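Local coordinates for protein Niban 2 (Homo sapiens, PDB 7CTP) that may suppress apoptosis and promote melanoma cell invasion, as a PH-domain-containing cytosolic and membrane-associated member of the Niban family, at residues P246-K249 / A250-P254; T449-H452 / Q453-K457; R528-V532 / E533-E537. All blocks are in the same frame, centred on the assembly; numbering follows the deposited sequence.

In the fold
All three contacts are local turns at helix ends, set far apart in a mostly helical chain that also carries a PH domain. Contact 1 closes the C-terminal end of helix 232-252, and contact 2 does the same for helix 422-455; they lie on opposite sides of the chain's centre, with their own centres 65 Å apart. Contact 3 is the reverse case, a helix start, where a loop turns into helix 532-555. Its centre is 38 Å from that of contact 1 and 50 Å from that of contact 2. None touches another, but contacts 1 and 3 both pack against helices 10-48 and 260-337, and contact 3 shares helix 464-511 with contact 2, which also meets helix 384-391.

Contact 1: residues P246-K249 / A250-P254; sequences PELK and AELGP
The carbonyl oxygen of Leu248 is gripped by two backbone donors: Leu252 N at 2.9 Å from Leu248 O, with a fairly straight N-H...O angle of 163°, and, only weakly, Glu251 N, which bonds chiefly to Glu247 O at 3.0 Å. Before it, Ala250 N binds Pro246 O at 2.8 Å; after it, Gly253 N reaches Lys249 O, also at 2.8 Å. Proline has no N-H to give, and the helix is kinked here, the N of Pro246 and of Glu247 making no bond to the preceding turn. This is the last part of helix 232-252, where regular i to i+4 bonding passes into a 3-10 segment at Gly253 and Pro254. Glycine fits at this change, since a beta carbon on it would probably come too close to Lys249 O.

On the buried side Leu248 and Leu252 lie side by side and point the same way. CG of Leu248 stands anti to its N (chi1 -168°) but that of Leu252 beside its N (chi1 -69°), which brings Leu252 CD1 against CG and CD1 of Leu248, the latter at 4.0 Å. Leucine suits both places: the pair packs against Trp267, Ile270 and Val274 of helix 260-337 and Arg12 and Ile16 of helix 10-48. Glu247 and Glu251 instead form salt bridges with Lys19 and Arg12, while the bent chain of Lys249 carries NZ to Ser137 O.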
loop_
_atom_site.group_PDB
_atom_site.type_symbol
_atom_site.label_atom_id
_atom_site.label_comp_id
_atom_site.label_asym_id
_atom_site.label_seq_id
_atom_site.Cartn_x
_atom_site.Cartn_y
_atom_site.Cartn_z
ATOM N N PRO A 246 22.955 5.580 -2.374
ATOM C CA PRO A 246 23.832 6.764 -2.374
ATOM C C PRO A 246 25.310 6.453 -2.527
ATOM O O PRO A 246 25.980 7.062 -3.370
ATOM C CB PRO A 246 23.524 7.411 -1.020
ATOM C CG PRO A 246 22.112 7.069 -0.778
ATOM C CD PRO A 246 21.969 5.649 -1.279
ATOM N N GLU A 247 25.854 5.532 -1.726
ATOM C CA GLU A 247 27.288 5.278 -1.832
ATOM C C GLU A 247 27.612 4.528 -3.124
ATOM O O GLU A 247 28.672 4.742 -3.715
ATOM C CB GLU A 247 27.799 4.535 -0.594
ATOM C CG GLU A 247 27.354 3.112 -0.511
ATOM C CD GLU A 247 27.684 2.419 0.815
ATOM O OE1 GLU A 247 28.868 2.063 1.019
ATOM O OE2 GLU A 247 26.756 2.188 1.628
ATOM N N LEU A 248 26.702 3.665 -3.600
ATOM C CA LEU A 248 26.948 3.000 -4.878
ATOM C C LEU A 248 26.950 4.008 -6.017
ATOM O O LEU A 248 27.785 3.928 -6.926
ATOM C CB LEU A 248 25.914 1.899 -5.128
ATOM C CG LEU A 248 26.193 0.928 -6.273
ATOM C CD1 LEU A 248 27.421 0.072 -5.973
ATOM C CD2 LEU A 248 24.972 0.053 -6.553
ATOM N N LYS A 249 26.022 4.964 -5.980
ATOM C CA LYS A 249 25.998 6.035 -6.969
ATOM C C LYS A 249 27.242 6.910 -6.866
ATOM O O LYS A 249 27.820 7.302 -7.888
ATOM C CB LYS A 249 24.730 6.866 -6.776
ATOM C CG LYS A 249 24.375 7.788 -7.927
ATOM C CD LYS A 249 23.050 8.488 -7.642
ATOM C CE LYS A 249 21.849 7.603 -7.951
ATOM N NZ LYS A 249 20.552 8.348 -7.813
ATOM N N ALA A 250 27.666 7.223 -5.638
ATOM C CA ALA A 250 28.865 8.036 -5.446
ATOM C C ALA A 250 30.098 7.344 -6.010
ATOM O O ALA A 250 31.019 8.005 -6.507
ATOM C CB ALA A 250 29.056 8.357 -3.962
ATOM N N GLU A 251 30.135 6.013 -5.950
ATOM C CA GLU A 251 31.309 5.278 -6.404
ATOM C C GLU A 251 31.287 5.055 -7.914
ATOM O O GLU A 251 32.299 5.257 -8.595
ATOM C CB GLU A 251 31.397 3.941 -5.670
ATOM C CG GLU A 251 32.605 3.097 -6.057
ATOM C CD GLU A 251 32.955 2.080 -4.995
ATOM O OE1 GLU A 251 32.020 1.475 -4.429
ATOM O OE2 GLU A 251 34.161 1.885 -4.727
ATOM N N LEU A 252 30.140 4.643 -8.453
ATOM C CA LEU A 252 30.061 4.277 -9.862
ATOM C C LEU A 252 29.777 5.458 -10.779
ATOM O O LEU A 252 30.183 5.431 -11.950
ATOM C CB LEU A 252 28.974 3.220 -10.062
ATOM C CG LEU A 252 29.296 1.855 -9.458
ATOM C CD1 LEU A 252 28.223 0.854 -9.841
ATOM C CD2 LEU A 252 30.662 1.362 -9.920
ATOM N N GLY A 253 29.072 6.473 -10.283
ATOM C CA GLY A 253 28.704 7.627 -11.078
ATOM C C GLY A 253 29.867 8.222 -11.851
ATOM O O GLY A 253 29.795 8.392 -13.073
ATOM N N PRO A 254 30.974 8.532 -11.162
ATOM C CA PRO A 254 32.133 9.115 -11.866
ATOM C C PRO A 254 32.777 8.182 -12.873
ATOM O O PRO A 254 33.606 8.639 -13.673
ATOM C CB PRO A 254 33.105 9.447 -10.728
ATOM C CG PRO A 254 32.235 9.582 -9.515
ATOM C CD PRO A 254 31.183 8.533 -9.704
#

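Contact 2: residues T449-H452 / Q453-K457; sequences TLLH and QELGK
Thr449 meets Gln453 one turn on, through both backbone and side chain. Its carbonyl oxygen accepts Gln453 N, with O and N 3.2 Å apart and an N-H...O angle of 163°, while its CG2 methyl lies 4.1 Å from Gln453 NE2. The threonine hydroxyl turns back to Tyr445 O, which satisfies this polar group within its own helix.

Leu450 follows with a bond from Glu454 N to Leu450 O at 2.9 Å. Its side chain runs alongside that of Gln453, and its CD2 methyl comes 3.4 Å from Gln453 OE1. CG of the glutamine lies beside its backbone N (chi1 -65°) and passes by Thr449 O; the chain then extends back along the helix, so that the amide end flanks this methyl. Glutamine suits such an exposed place because its polar end can lie at the surface.

Leu451 O accepts Leu455 N at 2.8 Å. Apolar contact accompanies the bond, with Leu451 CD1 4.2 Å from Leu455 CG. At exposed His452 the regular pattern fades: Gly456 N reaches His452 O only weakly, and Gly456 N also bonds to Gln453 O at 3.1 Å, a shorter turn of the kind that often finishes a helix.

These turns form the C-terminal end of helix 422-455. Leucine suits positions 451 and 455 because their apolar side chains face two neighbouring helices: Leu451 touches Ile468 of helix 464-511 and Met388 of helix 384-391, and Leu455 touches Leu464 and Leu384 of the same two. Glu454 forms a salt bridge with Arg470 of helix 464-511.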
loop_
_atom_site.group_PDB
_atom_site.type_symbol
_atom_site.label_atom_id
_atom_site.label_comp_id
_atom_site.label_asym_id
_atom_site.label_seq_id
_atom_site.Cartn_x
_atom_site.Cartn_y
_atom_site.Cartn_z
ATOM N N THR A 449 -25.970 -11.289 -2.853
ATOM C CA THR A 449 -26.374 -12.285 -1.867
ATOM C C THR A 449 -27.789 -12.025 -1.365
ATOM O O THR A 449 -28.607 -12.949 -1.271
ATOM C CB THR A 449 -25.382 -12.302 -0.709
ATOM O OG1 THR A 449 -24.055 -12.431 -1.231
ATOM C CG2 THR A 449 -25.664 -13.480 0.213
ATOM N N LEU A 450 -28.099 -10.767 -1.048
ATOM C CA LEU A 450 -29.416 -10.450 -0.504
ATOM C C LEU A 450 -30.499 -10.548 -1.573
ATOM O O LEU A 450 -31.631 -10.947 -1.278
ATOM C CB LEU A 450 -29.400 -9.057 0.128
ATOM C CG LEU A 450 -28.541 -8.899 1.377
ATOM C CD1 LEU A 450 -28.940 -7.652 2.141
ATOM C CD2 LEU A 450 -28.634 -10.139 2.261
ATOM N N LEU A 451 -30.176 -10.197 -2.821
ATOM C CA LEU A 451 -31.168 -10.322 -3.886
ATOM C C LEU A 451 -31.517 -11.783 -4.134
ATOM O O LEU A 451 -32.691 -12.125 -4.307
ATOM C CB LEU A 451 -30.669 -9.663 -5.168
ATOM C CG LEU A 451 -31.650 -9.597 -6.347
ATOM C CD1 LEU A 451 -32.920 -8.843 -5.970
ATOM C CD2 LEU A 451 -30.996 -8.958 -7.569
ATOM N N HIS A 452 -30.512 -12.660 -4.146
ATOM C CA HIS A 452 -30.785 -14.083 -4.328
ATOM C C HIS A 452 -31.688 -14.605 -3.216
ATOM O O HIS A 452 -32.629 -15.363 -3.476
ATOM C CB HIS A 452 -29.467 -14.858 -4.389
ATOM C CG HIS A 452 -29.623 -16.321 -4.680
ATOM N ND1 HIS A 452 -29.489 -17.294 -3.710
ATOM C CD2 HIS A 452 -29.886 -16.977 -5.836
ATOM C CE1 HIS A 452 -29.667 -18.485 -4.255
ATOM N NE2 HIS A 452 -29.911 -18.320 -5.544
ATOM N N GLN A 453 -31.431 -14.184 -1.973
ATOM C CA GLN A 453 -32.311 -14.529 -0.858
ATOM C C GLN A 453 -33.732 -14.054 -1.119
ATOM O O GLN A 453 -34.696 -14.818 -0.983
ATOM C CB GLN A 453 -31.797 -13.899 0.435
ATOM C CG GLN A 453 -30.464 -14.397 0.942
ATOM C CD GLN A 453 -30.037 -13.670 2.199
ATOM O OE1 GLN A 453 -30.757 -12.800 2.693
ATOM N NE2 GLN A 453 -28.869 -14.021 2.729
ATOM N N GLU A 454 -33.877 -12.776 -1.477
ATOM C CA GLU A 454 -35.197 -12.198 -1.701
ATOM C C GLU A 454 -35.937 -12.923 -2.813
ATOM O O GLU A 454 -37.157 -13.114 -2.738
ATOM C CB GLU A 454 -35.058 -10.714 -2.034
ATOM C CG GLU A 454 -36.365 -9.956 -2.093
ATOM C CD GLU A 454 -36.868 -9.561 -0.724
ATOM O OE1 GLU A 454 -37.864 -8.810 -0.664
ATOM O OE2 GLU A 454 -36.268 -9.991 0.287
ATOM N N LEU A 455 -35.209 -13.350 -3.845
ATOM C CA LEU A 455 -35.832 -13.979 -5.001
ATOM C C LEU A 455 -36.344 -15.379 -4.708
ATOM O O LEU A 455 -37.119 -15.916 -5.504
ATOM C CB LEU A 455 -34.839 -14.036 -6.150
ATOM C CG LEU A 455 -34.540 -12.686 -6.771
ATOM C CD1 LEU A 455 -33.849 -12.938 -8.064
ATOM C CD2 LEU A 455 -35.821 -11.911 -6.971
ATOM N N GLY A 456 -35.914 -15.990 -3.602
ATOM C CA GLY A 456 -36.525 -17.238 -3.181
ATOM C C GLY A 456 -37.985 -17.085 -2.820
ATOM O O GLY A 456 -38.689 -18.087 -2.665
ATOM N N LYS A 457 -38.458 -15.842 -2.685
ATOM C CA LYS A 457 -39.879 -15.591 -2.470
ATOM C C LYS A 457 -40.691 -15.899 -3.725
ATOM O O LYS A 457 -41.812 -16.410 -3.631
ATOM C CB LYS A 457 -40.090 -14.141 -2.030
ATOM C CG LYS A 457 -40.102 -13.920 -0.517
ATOM C CD LYS A 457 -38.691 -13.931 0.064
ATOM C CE LYS A 457 -38.721 -13.751 1.577
ATOM N NZ LYS A 457 -38.956 -12.330 1.977
#

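Contact 3: residues R528-V532 / E533-E537; sequences RFILV and ENTYE
The start of helix 532-555 is built here, with Leu531 as its N-cap residue and Thr535 in the first turn. Two donors of Thr535 hold one acceptor: its backbone N lies 3.0 Å from Leu531 O and points nearly straight at it (N-H...O angle 166°), and its hydroxyl OG1 stands 2.9 Å from Leu531 O, above the carbonyl plane. A chi1 of -57° turns OG1 back beside the backbone N, toward the preceding turn, and gives the buried hydroxyl an acceptor. Replacing Thr535 by a valine is likely to cost Leu531 O its hydroxyl donor, leaving the backbone N-H as the donor from that residue.

The next rung joins Tyr536 N to Val532 O at 2.9 Å. Beside the cap, Leu531 and Asn534 lie side by side and point the same way, with Leu531 CD1 3.4 Å from Asn534 OD1. Leucine thus offers no polar cap of its own and serves as an apolar flank, while asparagine suits its place by its amide: Asn534 ND2 forms a hydrogen bond with Gln34 OE1. Across the other flank, Ile530 CG2 approaches Thr535 OG1 at 4.0 Å.

Three helices close round this corner. Leu531 and Asn534 both rest on Val37 of helix 10-48, Ile530 and Thr535 touch Ser314 and Leu318 of helix 260-337, and the Tyr536 side chain packs on Leu504, Leu507 and Cys511 of helix 464-511.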
loop_
_atom_site.group_PDB
_atom_site.type_symbol
_atom_site.label_atom_id
_atom_site.label_comp_id
_atom_site.label_asym_id
_atom_site.label_seq_id
_atom_site.Cartn_x
_atom_site.Cartn_y
_atom_site.Cartn_z
ATOM N N ARG A 528 9.690 -11.719 24.683
ATOM C CA ARG A 528 9.202 -11.823 23.309
ATOM C C ARG A 528 7.886 -11.086 23.117
ATOM O O ARG A 528 7.492 -10.828 21.973
ATOM C CB ARG A 528 9.009 -13.284 22.889
ATOM C CG ARG A 528 10.285 -14.104 22.742
ATOM C CD ARG A 528 11.288 -13.480 21.768
ATOM N NE ARG A 528 10.843 -13.387 20.372
ATOM C CZ ARG A 528 11.035 -14.336 19.453
ATOM N NH1 ARG A 528 11.634 -15.476 19.787
ATOM N NH2 ARG A 528 10.625 -14.149 18.195
ATOM N N PHE A 529 7.195 -10.733 24.204
ATOM C CA PHE A 529 5.871 -10.131 24.100
ATOM C C PHE A 529 5.834 -8.685 24.549
ATOM O O PHE A 529 4.825 -8.014 24.313
ATOM C CB PHE A 529 4.858 -10.922 24.932
ATOM C CG PHE A 529 5.001 -12.394 24.766
ATOM C CD1 PHE A 529 4.944 -12.963 23.502
ATOM C CD2 PHE A 529 5.257 -13.202 25.857
ATOM C CE1 PHE A 529 5.121 -14.327 23.335
ATOM C CE2 PHE A 529 5.425 -14.576 25.700
ATOM C CZ PHE A 529 5.358 -15.135 24.441
ATOM N N ILE A 530 6.893 -8.213 25.197
ATOM C CA ILE A 530 6.978 -6.862 25.741
ATOM C C ILE A 530 8.310 -6.273 25.316
ATOM O O ILE A 530 9.365 -6.842 25.615
ATOM C CB ILE A 530 6.854 -6.847 27.275
ATOM C CG1 ILE A 530 5.542 -7.508 27.714
ATOM C CG2 ILE A 530 6.982 -5.411 27.799
ATOM C CD1 ILE A 530 5.395 -7.631 29.213
ATOM N N LEU A 531 8.265 -5.123 24.632
ATOM C CA LEU A 531 9.464 -4.400 24.226
ATOM C C LEU A 531 9.433 -2.995 24.811
ATOM O O LEU A 531 8.395 -2.330 24.771
ATOM C CB LEU A 531 9.554 -4.310 22.697
ATOM C CG LEU A 531 9.859 -5.619 21.971
ATOM C CD1 LEU A 531 9.672 -5.471 20.463
ATOM C CD2 LEU A 531 11.273 -6.057 22.290
ATOM N N VAL A 532 10.572 -2.548 25.349
ATOM C CA VAL A 532 10.660 -1.180 25.869
ATOM C C VAL A 532 10.206 -0.190 24.809
ATOM O O VAL A 532 9.393 0.709 25.064
ATOM C CB VAL A 532 12.092 -0.866 26.335
ATOM C CG1 VAL A 532 12.235 0.627 26.606
ATOM C CG2 VAL A 532 12.444 -1.666 27.579
ATOM N N GLU A 533 10.713 -0.353 23.589
ATOM C CA GLU A 533 10.421 0.617 22.543
ATOM C C GLU A 533 8.933 0.663 22.213
ATOM O O GLU A 533 8.351 1.746 22.093
ATOM C CB GLU A 533 11.233 0.295 21.300
ATOM C CG GLU A 533 11.128 1.366 20.255
ATOM C CD GLU A 533 11.972 2.593 20.545
ATOM O OE1 GLU A 533 13.005 2.460 21.235
ATOM O OE2 GLU A 533 11.601 3.687 20.057
ATOM N N ASN A 534 8.298 -0.505 22.047
ATOM C CA ASN A 534 6.878 -0.543 21.708
ATOM C C ASN A 534 6.019 0.020 22.833
ATOM O O ASN A 534 5.013 0.694 22.580
ATOM C CB ASN A 534 6.437 -1.975 21.408
ATOM C CG ASN A 534 6.959 -2.480 20.089
ATOM O OD1 ASN A 534 8.161 -2.448 19.836
ATOM N ND2 ASN A 534 6.053 -2.946 19.230
ATOM N N THR A 535 6.377 -0.289 24.076
ATOM C CA THR A 535 5.637 0.242 25.214
ATOM C C THR A 535 5.772 1.759 25.278
ATOM O O THR A 535 4.782 2.482 25.459
ATOM C CB THR A 535 6.135 -0.410 26.499
ATOM O OG1 THR A 535 5.991 -1.838 26.392
ATOM C CG2 THR A 535 5.330 0.086 27.697
ATOM N N TYR A 536 6.995 2.255 25.093
ATOM C CA TYR A 536 7.231 3.694 25.014
ATOM C C TYR A 536 6.400 4.336 23.906
ATOM O O TYR A 536 5.764 5.377 24.111
ATOM C CB TYR A 536 8.723 3.943 24.801
ATOM C CG TYR A 536 9.074 5.325 24.273
ATOM C CD1 TYR A 536 8.896 6.457 25.062
ATOM C CD2 TYR A 536 9.618 5.488 23.005
ATOM C CE1 TYR A 536 9.235 7.718 24.592
ATOM C CE2 TYR A 536 9.962 6.745 22.525
ATOM C CZ TYR A 536 9.767 7.854 23.324
ATOM O OH TYR A 536 10.112 9.103 22.845
ATOM N N GLU A 537 6.381 3.721 22.721
ATOM C CA GLU A 537 5.608 4.295 21.624
ATOM C C GLU A 537 4.114 4.285 21.928
ATOM O O GLU A 537 3.387 5.195 21.510
ATOM C CB GLU A 537 5.910 3.559 20.318
ATOM C CG GLU A 537 7.341 3.770 19.846
ATOM C CD GLU A 537 7.596 3.252 18.448
ATOM O OE1 GLU A 537 6.637 2.790 17.787
ATOM O OE2 GLU A 537 8.767 3.325 18.009
#